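Local coordinates for ARO (armadillo repeats only protein) (Plasmodium falciparum Santa Lucia, PDB 5EWP), which probably serves as an armadillo-repeat protein-binding scaffold in the translocation and attachment of rhoptries to the apical pole of the parasite, at residues L110-V115 with T151-I155; I88-I92 with C123-A129; K163-L167 with D203-N207; L178-P182 with T193-I198. Numbering follows the deposited sequence.

Contact 1: residues L110-V115 with T151-I155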
loop_
_atom_site.group_PDB
_atom_site.type_symbol
_atom_site.label_atom_id
_atom_site.label_comp_id
_atom_site.label_asym_id
_atom_site.label_seq_id
_atom_site.Cartn_x
_atom_site.Cartn_y
_atom_site.Cartn_z
ATOM N N LEU A 110 0.142 1.000 6.667
ATOM C CA LEU A 110 -0.794 1.884 5.956
ATOM C C LEU A 110 -1.729 1.094 5.059
ATOM O O LEU A 110 -2.900 1.446 4.915
ATOM C CB LEU A 110 -0.027 2.937 5.145
ATOM C CG LEU A 110 0.680 4.003 5.998
ATOM C CD1 LEU A 110 1.653 4.786 5.155
ATOM C CD2 LEU A 110 -0.333 4.967 6.639
ATOM N N SER A 111 -1.239 0.014 4.457
ATOM C CA SER A 111 -2.112 -0.751 3.573
ATOM C C SER A 111 -3.248 -1.391 4.370
ATOM O O SER A 111 -4.395 -1.353 3.935
ATOM C CB SER A 111 -1.330 -1.810 2.789
ATOM O OG SER A 111 -0.790 -2.801 3.637
ATOM N N PHE A 112 -2.955 -1.948 5.546
ATOM C CA PHE A 112 -4.031 -2.475 6.391
ATOM C C PHE A 112 -4.940 -1.380 6.946
ATOM O O PHE A 112 -6.152 -1.578 7.073
ATOM C CB PHE A 112 -3.470 -3.284 7.554
ATOM C CG PHE A 112 -3.016 -4.657 7.149
ATOM C CD1 PHE A 112 -3.928 -5.577 6.642
ATOM C CD2 PHE A 112 -1.690 -5.022 7.267
ATOM C CE1 PHE A 112 -3.513 -6.845 6.255
ATOM C CE2 PHE A 112 -1.268 -6.295 6.894
ATOM C CZ PHE A 112 -2.184 -7.198 6.381
ATOM N N LEU A 113 -4.357 -0.242 7.308
ATOM C CA LEU A 113 -5.147 0.847 7.878
ATOM C C LEU A 113 -6.115 1.420 6.857
ATOM O O LEU A 113 -7.123 2.044 7.227
ATOM C CB LEU A 113 -4.239 1.956 8.408
ATOM C CG LEU A 113 -3.452 1.595 9.676
ATOM C CD1 LEU A 113 -2.431 2.671 9.894
ATOM C CD2 LEU A 113 -4.405 1.507 10.855
ATOM N N SER A 114 -5.808 1.224 5.581
ATOM C CA SER A 114 -6.645 1.794 4.512
ATOM C C SER A 114 -7.837 0.902 4.181
ATOM O O SER A 114 -8.707 1.289 3.394
ATOM C CB SER A 114 -5.828 2.044 3.247
ATOM O OG SER A 114 -5.524 0.828 2.573
ATOM N N VAL A 115 -7.871 -0.291 4.766
ATOM C CA VAL A 115 -8.929 -1.247 4.458
ATOM C C VAL A 115 -10.134 -1.034 5.366
ATOM O O VAL A 115 -10.023 -1.058 6.593
ATOM C CB VAL A 115 -8.452 -2.701 4.582
ATOM C CG1 VAL A 115 -9.612 -3.656 4.309
ATOM C CG2 VAL A 115 -7.319 -2.956 3.599
ATOM N N THR A 151 -3.323 0.605 -1.588
ATOM C CA THR A 151 -3.534 1.726 -0.676
ATOM C C THR A 151 -3.902 2.991 -1.442
ATOM O O THR A 151 -4.813 3.728 -1.052
ATOM C CB THR A 151 -2.279 1.959 0.189
ATOM O OG1 THR A 151 -1.928 0.711 0.779
ATOM C CG2 THR A 151 -2.571 2.945 1.314
ATOM N N CYS A 152 -3.196 3.238 -2.539
ATOM C CA CYS A 152 -3.561 4.355 -3.424
ATOM C C CYS A 152 -5.011 4.270 -3.854
ATOM O O CYS A 152 -5.731 5.268 -3.831
ATOM C CB CYS A 152 -2.690 4.387 -4.667
ATOM S SG CYS A 152 -1.013 4.950 -4.314
ATOM N N ARG A 153 -5.429 3.082 -4.277
ATOM C CA ARG A 153 -6.803 2.899 -4.742
ATOM C C ARG A 153 -7.793 3.116 -3.608
ATOM O O ARG A 153 -8.834 3.766 -3.795
ATOM C CB ARG A 153 -6.989 1.517 -5.359
ATOM C CG ARG A 153 -8.446 1.185 -5.748
ATOM C CD ARG A 153 -9.159 0.425 -4.641
ATOM N NE ARG A 153 -10.577 0.228 -4.942
ATOM C CZ ARG A 153 -11.490 -0.066 -4.026
ATOM N NH1 ARG A 153 -11.135 -0.184 -2.759
ATOM N NH2 ARG A 153 -12.758 -0.242 -4.377
ATOM N N ASN A 154 -7.480 2.565 -2.436
ATOM C CA ASN A 154 -8.394 2.707 -1.295
ATOM C C ASN A 154 -8.598 4.170 -0.943
ATOM O O ASN A 154 -9.691 4.576 -0.518
ATOM C CB ASN A 154 -7.884 1.909 -0.084
ATOM C CG ASN A 154 -8.018 0.390 -0.285
ATOM O OD1 ASN A 154 -8.709 -0.064 -1.190
ATOM N ND2 ASN A 154 -7.375 -0.387 0.579
ATOM N N ILE A 155 -7.556 4.969 -1.149
ATOM C CA ILE A 155 -7.654 6.415 -0.963
ATOM C C ILE A 155 -8.397 7.094 -2.116
ATOM O O ILE A 155 -9.356 7.833 -1.862
ATOM C CB ILE A 155 -6.248 7.058 -0.813
ATOM C CG1 ILE A 155 -5.608 6.591 0.496
ATOM C CG2 ILE A 155 -6.322 8.578 -0.837
ATOM C CD1 ILE A 155 -4.071 6.771 0.527
#

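Contact 2: residues I88-I92 with C123-A129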
loop_
_atom_site.group_PDB
_atom_site.type_symbol
_atom_site.label_atom_id
_atom_site.label_comp_id
_atom_site.label_asym_id
_atom_site.label_seq_id
_atom_site.Cartn_x
_atom_site.Cartn_y
_atom_site.Cartn_z
ATOM N N ILE A 88 -0.832 7.721 11.564
ATOM C CA ILE A 88 -0.697 7.851 10.118
ATOM C C ILE A 88 0.413 8.838 9.751
ATOM O O ILE A 88 1.218 8.562 8.862
ATOM C CB ILE A 88 -2.055 8.248 9.462
ATOM C CG1 ILE A 88 -3.002 7.046 9.522
ATOM C CG2 ILE A 88 -1.849 8.682 8.008
ATOM C CD1 ILE A 88 -4.456 7.350 9.104
ATOM N N ALA A 89 0.483 9.976 10.450
ATOM C CA ALA A 89 1.569 10.938 10.205
ATOM C C ALA A 89 2.936 10.312 10.508
ATOM O O ALA A 89 3.905 10.525 9.790
ATOM C CB ALA A 89 1.373 12.196 11.046
ATOM N N VAL A 90 2.972 9.513 11.561
ATOM C CA VAL A 90 4.198 8.835 11.965
ATOM C C VAL A 90 4.653 7.830 10.894
ATOM O O VAL A 90 5.835 7.768 10.562
ATOM C CB VAL A 90 4.006 8.157 13.323
ATOM C CG1 VAL A 90 5.159 7.211 13.630
ATOM C CG2 VAL A 90 3.883 9.218 14.423
ATOM N N PHE A 91 3.723 7.065 10.326
ATOM C CA PHE A 91 4.076 6.139 9.247
ATOM C C PHE A 91 4.535 6.884 7.991
ATOM O O PHE A 91 5.447 6.445 7.297
ATOM C CB PHE A 91 2.899 5.217 8.892
ATOM C CG PHE A 91 2.543 4.250 9.984
ATOM C CD1 PHE A 91 3.535 3.521 10.626
ATOM C CD2 PHE A 91 1.221 4.064 10.362
ATOM C CE1 PHE A 91 3.211 2.624 11.635
ATOM C CE2 PHE A 91 0.896 3.170 11.375
ATOM C CZ PHE A 91 1.890 2.456 12.009
ATOM N N ILE A 92 3.899 8.010 7.671
ATOM C CA ILE A 92 4.329 8.746 6.484
ATOM C C ILE A 92 5.763 9.237 6.661
ATOM O O ILE A 92 6.566 9.214 5.726
ATOM C CB ILE A 92 3.369 9.916 6.175
ATOM C CG1 ILE A 92 2.035 9.330 5.700
ATOM C CG2 ILE A 92 3.953 10.807 5.087
ATOM C CD1 ILE A 92 0.885 10.340 5.577
ATOM N N CYS A 123 -7.359 10.702 6.073
ATOM C CA CYS A 123 -6.183 11.158 6.800
ATOM C C CYS A 123 -4.895 10.925 5.999
ATOM O O CYS A 123 -4.004 11.780 5.970
ATOM C CB CYS A 123 -6.095 10.463 8.156
ATOM S SG CYS A 123 -4.734 11.051 9.186
ATOM N N MET A 124 -4.793 9.776 5.342
ATOM C CA MET A 124 -3.612 9.514 4.523
ATOM C C MET A 124 -3.508 10.523 3.398
ATOM O O MET A 124 -2.425 11.025 3.122
ATOM C CB MET A 124 -3.637 8.106 3.945
ATOM C CG MET A 124 -3.544 7.043 5.008
ATOM S SD MET A 124 -3.578 5.416 4.253
ATOM C CE MET A 124 -3.987 4.460 5.705
ATOM N N PHE A 125 -4.631 10.842 2.759
ATOM C CA PHE A 125 -4.563 11.809 1.683
ATOM C C PHE A 125 -4.106 13.157 2.215
ATOM O O PHE A 125 -3.195 13.784 1.673
ATOM C CB PHE A 125 -5.904 11.983 0.964
ATOM C CG PHE A 125 -5.814 12.946 -0.176
ATOM C CD1 PHE A 125 -5.380 12.518 -1.415
ATOM C CD2 PHE A 125 -6.081 14.298 0.013
ATOM C CE1 PHE A 125 -5.264 13.416 -2.464
ATOM C CE2 PHE A 125 -5.949 15.204 -1.024
ATOM C CZ PHE A 125 -5.549 14.762 -2.262
ATOM N N GLU A 126 -4.752 13.599 3.287
ATOM C CA GLU A 126 -4.519 14.931 3.820
ATOM C C GLU A 126 -3.136 15.074 4.436
ATOM O O GLU A 126 -2.611 16.181 4.543
ATOM C CB GLU A 126 -5.603 15.276 4.837
ATOM C CG GLU A 126 -6.960 15.450 4.150
ATOM C CD GLU A 126 -8.078 15.879 5.087
ATOM O OE1 GLU A 126 -7.857 15.895 6.313
ATOM O OE2 GLU A 126 -9.185 16.194 4.584
ATOM N N SER A 127 -2.529 13.949 4.796
ATOM C CA SER A 127 -1.234 13.990 5.445
ATOM C C SER A 127 -0.090 13.792 4.452
ATOM O O SER A 127 1.076 13.792 4.855
ATOM C CB SER A 127 -1.174 12.941 6.560
ATOM O OG SER A 127 -2.221 13.132 7.501
ATOM N N GLY A 128 -0.418 13.623 3.170
ATOM C CA GLY A 128 0.581 13.592 2.110
ATOM C C GLY A 128 1.189 12.239 1.749
ATOM O O GLY A 128 2.309 12.169 1.254
ATOM N N ALA A 129 0.438 11.165 1.961
ATOM C CA ALA A 129 0.943 9.816 1.694
ATOM C C ALA A 129 1.113 9.503 0.211
ATOM O O ALA A 129 1.960 8.705 -0.140
ATOM C CB ALA A 129 0.027 8.776 2.314
#

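Contact 3: residues K163-L167 with D203-N207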
loop_
_atom_site.group_PDB
_atom_site.type_symbol
_atom_site.label_atom_id
_atom_site.label_comp_id
_atom_site.label_asym_id
_atom_site.label_seq_id
_atom_site.Cartn_x
_atom_site.Cartn_y
_atom_site.Cartn_z
ATOM N N LYS A 163 -8.422 11.558 -6.873
ATOM C CA LYS A 163 -8.084 11.005 -8.185
ATOM C C LYS A 163 -7.296 12.009 -9.018
ATOM O O LYS A 163 -6.336 11.636 -9.698
ATOM C CB LYS A 163 -9.343 10.572 -8.938
ATOM C CG LYS A 163 -10.021 9.340 -8.355
ATOM C CD LYS A 163 -11.306 9.026 -9.086
ATOM C CE LYS A 163 -11.936 7.736 -8.597
ATOM N NZ LYS A 163 -13.182 7.462 -9.386
ATOM N N LYS A 164 -7.725 13.268 -9.002
ATOM C CA LYS A 164 -7.000 14.335 -9.704
ATOM C C LYS A 164 -5.558 14.452 -9.231
ATOM O O LYS A 164 -4.634 14.594 -10.045
ATOM C CB LYS A 164 -7.701 15.685 -9.527
ATOM C CG LYS A 164 -8.749 15.971 -10.582
ATOM C CD LYS A 164 -9.645 17.131 -10.178
ATOM C CE LYS A 164 -10.735 17.367 -11.215
ATOM N NZ LYS A 164 -11.432 18.665 -11.007
ATOM N N GLU A 165 -5.368 14.407 -7.913
ATOM C CA GLU A 165 -4.042 14.508 -7.327
ATOM C C GLU A 165 -3.205 13.276 -7.698
ATOM O O GLU A 165 -2.030 13.398 -8.074
ATOM C CB GLU A 165 -4.153 14.682 -5.809
ATOM C CG GLU A 165 -2.834 14.651 -5.034
ATOM C CD GLU A 165 -1.991 15.920 -5.175
ATOM O OE1 GLU A 165 -2.328 16.793 -5.997
ATOM O OE2 GLU A 165 -0.984 16.043 -4.444
ATOM N N PHE A 166 -3.818 12.097 -7.608
ATOM C CA PHE A 166 -3.166 10.854 -8.008
ATOM C C PHE A 166 -2.652 10.945 -9.454
ATOM O O PHE A 166 -1.491 10.615 -9.753
ATOM C CB PHE A 166 -4.145 9.685 -7.837
ATOM C CG PHE A 166 -3.576 8.330 -8.203
ATOM C CD1 PHE A 166 -2.680 7.676 -7.354
ATOM C CD2 PHE A 166 -3.962 7.696 -9.371
ATOM C CE1 PHE A 166 -2.171 6.421 -7.689
ATOM C CE2 PHE A 166 -3.472 6.443 -9.710
ATOM C CZ PHE A 166 -2.567 5.803 -8.865
ATOM N N LEU A 167 -3.503 11.444 -10.345
ATOM C CA LEU A 167 -3.133 11.617 -11.753
ATOM C C LEU A 167 -1.991 12.613 -11.925
ATOM O O LEU A 167 -1.036 12.366 -12.667
ATOM C CB LEU A 167 -4.368 12.055 -12.545
ATOM C CG LEU A 167 -4.213 12.372 -14.032
ATOM C CD1 LEU A 167 -3.708 11.162 -14.780
ATOM C CD2 LEU A 167 -5.553 12.840 -14.584
ATOM N N ASP A 203 -11.580 1.427 -11.144
ATOM C CA ASP A 203 -12.043 2.210 -10.002
ATOM C C ASP A 203 -11.666 3.678 -10.111
ATOM O O ASP A 203 -12.350 4.549 -9.567
ATOM C CB ASP A 203 -11.500 1.614 -8.696
ATOM C CG ASP A 203 -12.156 0.285 -8.360
ATOM O OD1 ASP A 203 -13.145 -0.073 -9.046
ATOM O OD2 ASP A 203 -11.713 -0.394 -7.415
ATOM N N PHE A 204 -10.574 3.946 -10.812
ATOM C CA PHE A 204 -10.164 5.309 -11.116
ATOM C C PHE A 204 -11.129 5.944 -12.120
ATOM O O PHE A 204 -11.556 7.081 -11.952
ATOM C CB PHE A 204 -8.738 5.326 -11.688
ATOM C CG PHE A 204 -8.210 6.702 -11.975
ATOM C CD1 PHE A 204 -7.688 7.480 -10.957
ATOM C CD2 PHE A 204 -8.213 7.208 -13.264
ATOM C CE1 PHE A 204 -7.191 8.757 -11.210
ATOM C CE2 PHE A 204 -7.709 8.470 -13.535
ATOM C CZ PHE A 204 -7.200 9.255 -12.508
ATOM N N ILE A 205 -11.458 5.199 -13.168
ATOM C CA ILE A 205 -12.277 5.735 -14.256
ATOM C C ILE A 205 -13.709 5.971 -13.792
ATOM O O ILE A 205 -14.336 6.953 -14.188
ATOM C CB ILE A 205 -12.281 4.786 -15.477
ATOM C CG1 ILE A 205 -10.888 4.725 -16.112
ATOM C CG2 ILE A 205 -13.331 5.216 -16.519
ATOM C CD1 ILE A 205 -10.683 3.520 -17.002
ATOM N N LEU A 206 -14.212 5.081 -12.942
ATOM C CA LEU A 206 -15.617 5.102 -12.549
ATOM C C LEU A 206 -15.871 5.826 -11.232
ATOM O O LEU A 206 -15.104 5.697 -10.277
ATOM C CB LEU A 206 -16.148 3.672 -12.446
ATOM C CG LEU A 206 -15.989 2.840 -13.717
ATOM C CD1 LEU A 206 -16.326 1.376 -13.463
ATOM C CD2 LEU A 206 -16.845 3.427 -14.839
ATOM N N ASN A 207 -16.972 6.573 -11.199
ATOM C CA ASN A 207 -17.520 7.095 -9.954
ATOM C C ASN A 207 -18.850 6.403 -9.738
ATOM O O ASN A 207 -19.835 6.726 -10.401
ATOM C CB ASN A 207 -17.692 8.614 -10.006
ATOM C CG ASN A 207 -18.308 9.173 -8.738
ATOM O OD1 ASN A 207 -18.537 8.447 -7.773
ATOM N ND2 ASN A 207 -18.609 10.460 -8.747
#

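Contact 4: residues L178-P182 with T193-I198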
loop_
_atom_site.group_PDB
_atom_site.type_symbol
_atom_site.label_atom_id
_atom_site.label_comp_id
_atom_site.label_asym_id
_atom_site.label_seq_id
_atom_site.Cartn_x
_atom_site.Cartn_y
_atom_site.Cartn_z
ATOM N N LEU A 178 2.062 -1.481 -13.840
ATOM C CA LEU A 178 1.826 -2.726 -13.121
ATOM C C LEU A 178 1.129 -3.756 -14.001
ATOM O O LEU A 178 1.083 -4.931 -13.655
ATOM C CB LEU A 178 1.007 -2.483 -11.843
ATOM C CG LEU A 178 1.728 -1.676 -10.754
ATOM C CD1 LEU A 178 0.875 -1.480 -9.501
ATOM C CD2 LEU A 178 3.035 -2.315 -10.402
ATOM N N LEU A 179 0.595 -3.324 -15.144
ATOM C CA LEU A 179 -0.030 -4.261 -16.076
ATOM C C LEU A 179 0.997 -5.098 -16.853
ATOM O O LEU A 179 0.667 -6.158 -17.394
ATOM C CB LEU A 179 -0.911 -3.513 -17.078
ATOM C CG LEU A 179 -2.082 -2.705 -16.524
ATOM C CD1 LEU A 179 -2.680 -1.830 -17.635
ATOM C CD2 LEU A 179 -3.137 -3.628 -15.938
ATOM N N GLU A 180 2.234 -4.626 -16.911
ATOM C CA GLU A 180 3.264 -5.307 -17.697
ATOM C C GLU A 180 3.588 -6.711 -17.183
ATOM O O GLU A 180 3.575 -6.963 -15.981
ATOM C CB GLU A 180 4.543 -4.467 -17.748
ATOM C CG GLU A 180 4.395 -3.213 -18.596
ATOM C CD GLU A 180 5.669 -2.387 -18.679
ATOM O OE1 GLU A 180 6.688 -2.780 -18.071
ATOM O OE2 GLU A 180 5.640 -1.330 -19.340
ATOM N N LEU A 181 3.851 -7.628 -18.106
ATOM C CA LEU A 181 4.318 -8.963 -17.743
ATOM C C LEU A 181 5.759 -8.903 -17.248
ATOM O O LEU A 181 6.508 -8.010 -17.647
ATOM C CB LEU A 181 4.222 -9.914 -18.946
ATOM C CG LEU A 181 2.827 -10.333 -19.412
ATOM C CD1 LEU A 181 2.919 -11.210 -20.658
ATOM C CD2 LEU A 181 2.070 -11.044 -18.312
ATOM N N PRO A 182 6.161 -9.863 -16.395
ATOM C CA PRO A 182 7.577 -10.063 -16.068
ATOM C C PRO A 182 8.350 -10.402 -17.341
ATOM O O PRO A 182 7.783 -11.058 -18.213
ATOM C CB PRO A 182 7.562 -11.248 -15.098
ATOM C CG PRO A 182 6.171 -11.342 -14.604
ATOM C CD PRO A 182 5.287 -10.805 -15.678
ATOM N N THR A 193 -0.914 -9.159 -9.308
ATOM C CA THR A 193 -0.727 -7.717 -9.310
ATOM C C THR A 193 -1.297 -7.112 -10.590
ATOM O O THR A 193 -1.925 -6.059 -10.549
ATOM C CB THR A 193 0.765 -7.353 -9.161
ATOM O OG1 THR A 193 1.264 -7.907 -7.939
ATOM C CG2 THR A 193 0.966 -5.844 -9.151
ATOM N N GLN A 194 -1.104 -7.790 -11.720
ATOM C CA GLN A 194 -1.648 -7.307 -12.986
ATOM C C GLN A 194 -3.174 -7.238 -12.963
ATOM O O GLN A 194 -3.774 -6.248 -13.394
ATOM C CB GLN A 194 -1.184 -8.192 -14.148
ATOM C CG GLN A 194 0.272 -7.992 -14.538
ATOM C CD GLN A 194 1.241 -8.719 -13.619
ATOM O OE1 GLN A 194 0.830 -9.456 -12.723
ATOM N NE2 GLN A 194 2.538 -8.515 -13.841
ATOM N N LEU A 195 -3.796 -8.294 -12.455
ATOM C CA LEU A 195 -5.245 -8.355 -12.370
ATOM C C LEU A 195 -5.772 -7.286 -11.421
ATOM O O LEU A 195 -6.773 -6.627 -11.715
ATOM C CB LEU A 195 -5.701 -9.742 -11.931
ATOM C CG LEU A 195 -7.217 -9.928 -11.834
ATOM C CD1 LEU A 195 -7.923 -9.414 -13.070
ATOM C CD2 LEU A 195 -7.518 -11.403 -11.650
ATOM N N GLU A 196 -5.093 -7.105 -10.290
ATOM C CA GLU A 196 -5.521 -6.081 -9.332
ATOM C C GLU A 196 -5.418 -4.687 -9.950
ATOM O O GLU A 196 -6.292 -3.841 -9.753
ATOM C CB GLU A 196 -4.701 -6.173 -8.039
ATOM C CG GLU A 196 -4.954 -7.462 -7.266
ATOM C CD GLU A 196 -4.040 -7.638 -6.065
ATOM O OE1 GLU A 196 -3.220 -6.732 -5.786
ATOM O OE2 GLU A 196 -4.134 -8.697 -5.406
ATOM N N ALA A 197 -4.369 -4.468 -10.737
ATOM C CA ALA A 197 -4.170 -3.178 -11.378
ATOM C C ALA A 197 -5.284 -2.870 -12.391
ATOM O O ALA A 197 -5.664 -1.722 -12.555
ATOM C CB ALA A 197 -2.790 -3.127 -12.050
ATOM N N ILE A 198 -5.808 -3.892 -13.063
ATOM C CA ILE A 198 -6.952 -3.703 -13.950
ATOM C C ILE A 198 -8.113 -3.130 -13.148
ATOM O O ILE A 198 -8.730 -2.138 -13.533
ATOM C CB ILE A 198 -7.400 -5.013 -14.606
ATOM C CG1 ILE A 198 -6.345 -5.504 -15.593
ATOM C CG2 ILE A 198 -8.736 -4.815 -15.338
ATOM C CD1 ILE A 198 -6.618 -6.899 -16.116
#

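Contact 1: residues L110-V115 with T151-I155
This is a small, largely polar contact between the C-terminal ends of two long helices, 100-113 and 142-156, which hold equivalent positions in successive armadillo repeats. Its centre lies about 6 Å from the centre of the chain, and it buries 217 Å². The backbones come very close, with the CA atoms of Ser111 and Thr151 just 5.1 Å apart, which small side chains permit. Thr151 points toward the other helix: its OG1 is 3.2 Å from Ser111 CA and its CG2 3.9 Å from Leu110 O. These are packing contacts, since Thr151 OG1 is hydrogen-bonded to Ala147 O and Ser111 OG to Val108 O, each within its own helix. One hydrogen bond crosses the interface, from Asn154 ND2 to Ser114 OG (3.0 Å, nearly linear at 172°). Ser114 OG in turn donates to Ser111 O (2.8 Å), while Asn154 OD1 accepts from Arg153 NH1 (2.9 Å), so the amide is used at both ends. Val115 CG2 flanks it, 4.0 Å from Asn154 ND2. The chain of donors and acceptors from Arg153 through Asn154 and Ser114 to Ser111 O implies that these helix ends are joined mainly by polar pairing, with little apolar interdigitation.

Contact 2: residues I88-I92 with C123-A129
Helix 87-95 faces the last turn of helix 118-126 and the bend that follows it, with CA atoms 6.5 Å apart at Ile88 and Met124 and 6.0 Å at Ile92 and Ala129. Helix 118-126 ends in a Schellman motif: Gly128, at positive phi (90°), lets Ala129 N bond to Met124 O (3.1 Å) and Gly128 N to Phe125 O (3.2 Å). A side chain here would be jammed against the preceding carbonyl, which calls for glycine. In armadillo terms, the second helix of one repeat meets the first helix of the next. Ile88 and Ile92, one turn apart, both point across. Ile88 packs CD1 on Cys123 CB (3.6 Å) and CG2 on Met124 CG (3.8 Å), whereas Ile92 CD1 settles against Ser127 CB (3.5 Å) and Ala129 CB (3.7 Å). Ser127 OG donates to Cys123 O (2.7 Å), tying its hydroxyl to its own helix and leaving its CB as the nearest atom to Ile92. Beyond these pairs, Met124 continues onto Leu113 of helix 100-113 and Ile155 of helix 142-156.

Contact 3: residues K163-L167 with D203-N207
Three hydrogen bonds radiate from the ammonium group of Lys163: Lys163 NZ donates to Leu206 O (2.8 Å), Asp203 O (3.0 Å) and Phe204 O (3.1 Å). The acceptors are main-chain carbonyls where helix 192-205 ends and strand 206-207 of a short hairpin begins, so the positive charge sits at the negative end of the helix dipole. In the armadillo fold this joins the first helix of a repeat, 160-168, to the end of the third helix of the same repeat. Lys163 reaches across with chi1 at m and chi2 to chi4 all t, so that the chain from CA to NZ is fully extended, and although it is a lysine it is buried. Asp203 contributes here through its backbone; its carboxylate turns to Arg153 of helix 142-156, with which it forms a salt bridge. Outward from the ammonium group, the contact becomes apolar. Phe204 lies beside the aliphatic stem of the lysine, its CE1 3.6 Å from Lys163 CB, and the ring continues toward the helix 160-168 residues Phe166 and Leu167. Phe215 and Ile172 also touch Phe204, extending the apolar cluster into helices 213-220 and 171-177. The two segments bury 277 Å² between them. At the tip of the same ring, Leu167 CB meets Phe204 CZ at 4.0 Å, and Phe204 CE1 approaches the edge of the Phe166 ring, 3.9 Å from Phe166 CD2.

Contact 4: residues L178-P182 with T193-I198
Gln194 lies along the backbone of residues 178-180, its CG 3.3 Å from Leu178 O and 3.4 Å from Leu179 O. Bent at chi2 (80°, p), the side chain brings NE2 to Glu180 O, where it donates a nearly linear hydrogen bond (2.8 Å, 171°). The main chains are close here, with Leu179 CA and Gln194 CA 4.6 Å apart. A turn further along helix 192-205, the contact is apolar: Ala197 CB touches Leu178 CB and Leu179 CD2, both at 3.9 Å, and Leu179 CD2 also reaches Ile198 CG1 at 3.7 Å. In all, 331 Å² is buried. The segments belong to one armadillo repeat, residues 178-182 opening the long connection from its second helix, 171-177, to its third, 192-205. Leu178 also packs on Ala149 of helix 142-156, and Leu179 on Leu231 of helix 224-231, so the start of the connection sits between adjacent repeats. The chemistry implies that leucines hold the start of the connection on the helix, while a side-chain amide satisfies a carbonyl where the chain leaves it.

Overall arrangement
The contacts fall into two pairs along an armadillo superhelix. Contacts 1 and 2 alternate in sequence and join two successive repeats; their centres are 11 Å apart, and Met124 bridges them. Contacts 3 and 4 follow, within the next repeat and both using helix 192-205, with centres about 18 Å apart, the segments of contact 4 falling between those of contact 3. The salt bridge from Arg153 to Asp203 links contacts 1 and 3, and Phe125 packs on Glu165 between contacts 2 and 3. The centres of contacts 2 and 4 are about 26 Å apart, on opposite sides of the chain's centre. Together they link three successive repeats of the solenoid, consistent with a protein-binding scaffold.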